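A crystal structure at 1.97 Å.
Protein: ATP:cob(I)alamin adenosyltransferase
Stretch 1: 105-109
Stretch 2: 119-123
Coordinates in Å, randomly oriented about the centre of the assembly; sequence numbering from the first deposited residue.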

# COMPACT_ATOMS: atom_id res chain seq x y z
N GLY E 105 -22.80 11.70 2.27
CA GLY E 105 -23.63 11.70 1.11
C GLY E 105 -22.99 11.95 -0.22
O GLY E 105 -21.98 12.65 -0.39
N GLY E 106 -23.65 11.39 -1.23
CA GLY E 106 -23.30 11.60 -2.63
C GLY E 106 -23.26 10.37 -3.49
O GLY E 106 -23.12 10.47 -4.70
N GLY E 107 -23.36 9.19 -2.86
CA GLY E 107 -23.42 7.94 -3.52
C GLY E 107 -24.80 7.32 -3.35
O GLY E 107 -25.34 7.37 -2.27
N TYR E 108 -25.32 6.75 -4.42
CA TYR E 108 -26.57 6.05 -4.42
C TYR E 108 -26.47 4.74 -5.16
O TYR E 108 -25.79 4.61 -6.18
N ALA E 109 -27.13 3.73 -4.62
CA ALA E 109 -27.28 2.45 -5.26
C ALA E 109 -28.45 2.54 -6.25
O ALA E 109 -29.41 3.25 -6.01
N GLY E 119 -24.10 1.79 -9.15
CA GLY E 119 -23.87 2.81 -8.18
C GLY E 119 -23.42 4.07 -8.85
O GLY E 119 -22.70 4.07 -9.84
N LEU E 120 -23.92 5.18 -8.33
CA LEU E 120 -23.53 6.52 -8.81
C LEU E 120 -22.91 7.28 -7.67
O LEU E 120 -23.46 7.32 -6.59
N GLY E 121 -21.84 7.98 -7.95
CA GLY E 121 -21.18 8.82 -6.99
C GLY E 121 -20.78 10.17 -7.51
O GLY E 121 -20.32 10.32 -8.63
N ILE E 122 -21.03 11.19 -6.69
CA ILE E 122 -20.73 12.57 -7.00
C ILE E 122 -19.91 13.18 -5.89
O ILE E 122 -20.23 13.01 -4.73
N SER E 123 -18.87 13.91 -6.27
CA SER E 123 -18.12 14.64 -5.33
C SER E 123 -17.62 15.91 -5.94
O SER E 123 -17.28 15.98 -7.13

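Residues 105-109 and 119-123 lie side by side in one chain. Strands 107-109 and 119-123 run antiparallel, with an angle of 170° between their directions; their axes approach to 4.7 Å. Together the two stretches bury 227 Å² against each other. Five of the ten residues are glycine, and all three hydrogen bonds between the stretches join main-chain atoms.

Gly105 enters from the loop and makes no contact with the second stretch.

Gly106 lies just before the strand and has no side chain. Its phi of 135° and psi of -10° would jam a CB against the carbonyl oxygen of the preceding residue, which by itself calls for glycine. A CB here would also point toward the second strand and lie 2.7 Å from Ile122 O, a clash. The bare backbone can therefore come close. Ile122 N donates a hydrogen bond to Gly106 O at 3.0 Å, and Gly121 CA makes a CA-H...O contact with the same Gly106 O at 3.4 Å. The CA-to-CB bond of Ile122 points sideways, and the end of its side chain leads away. Its chi1 is m (-55°) and its chi2 is m (-65°). Ile122 CB comes to 4.0 Å from Gly106 O, its nearest approach, so the side chain borders the glycine segment without reaching across it.

Gly107 pairs with Gly121 in a non-hydrogen-bonded bridge. With no side chain on either residue, Gly107 CA and Gly121 CA lie 4.2 Å apart. Gly107 CA also makes a CA-H...O contact with Leu120 O at 3.1 Å. Neither residue of this pair contributes a side chain.

Tyr108 pairs with Leu120, and here the backbone bonds go both ways. Tyr108 N donates to Leu120 O at 2.9 Å, and Leu120 N donates to Tyr108 O at 2.9 Å. The N-H...O angles are 161° and 169°, so both bonds are nearly straight. Tyr108 O also receives a CA-H...O contact from Gly119 CA at 3.3 Å. The side chains of Tyr108 and Leu120 leave on the same face of the sheet. Tyr108 has chi1 m (-73°) and chi2 84°, and the end of its side chain leads away from the second strand. Its OH is hydrogen-bonded elsewhere in the structure. Leu120 has chi1 t (170°) and chi2 p (76°). Tyr108 CB lies 4.5 Å from Leu120 O, and Leu120 CB lies 4.3 Å from Tyr108 O. The two side chains do not touch, with Tyr108 CB and Leu120 CB 5.1 Å apart. They are neighbours on one face, but the close contacts of this pair are made by the backbone.

Ala109 pairs with Gly119 in a second non-hydrogen-bonded bridge, with Ala109 CA and Gly119 CA 4.5 Å apart. The methyl of Ala109 points to the face opposite Tyr108 and Leu120. Ala109 CB stays 5.6 Å from Gly119 CA, the nearest atom of the second stretch, and Gly119 offers no side chain to meet it.

Ser123 makes no contact with the first stretch. Its chi1 is t (-178°), and its OG is hydrogen-bonded elsewhere. All the hydrogen bonds between the stretches are main chain to main chain.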

# COMPACT_ATOMS: atom_id res chain seq x y z
CB TYR E 108 -27.66 6.90 -5.11
CG TYR E 108 -28.07 8.03 -4.28
CD1 TYR E 108 -27.33 9.20 -4.30
CD2 TYR E 108 -29.22 8.00 -3.52
CE1 TYR E 108 -27.74 10.28 -3.58
CE2 TYR E 108 -29.60 9.08 -2.71
CZ TYR E 108 -28.84 10.23 -2.79
OH TYR E 108 -29.13 11.35 -2.08
CB ALA E 109 -27.58 1.39 -4.24
CB LEU E 120 -24.78 7.27 -9.35
CG LEU E 120 -24.59 8.75 -9.65
CD1 LEU E 120 -23.84 8.90 -10.92
CD2 LEU E 120 -25.94 9.47 -9.74
CB ILE E 122 -22.02 13.46 -7.09
CG1 ILE E 122 -23.03 12.86 -8.12
CG2 ILE E 122 -21.66 14.87 -7.44
CD1 ILE E 122 -22.54 12.85 -9.59
CB SER E 123 -16.87 13.81 -4.81
OG SER E 123 -16.17 14.58 -3.82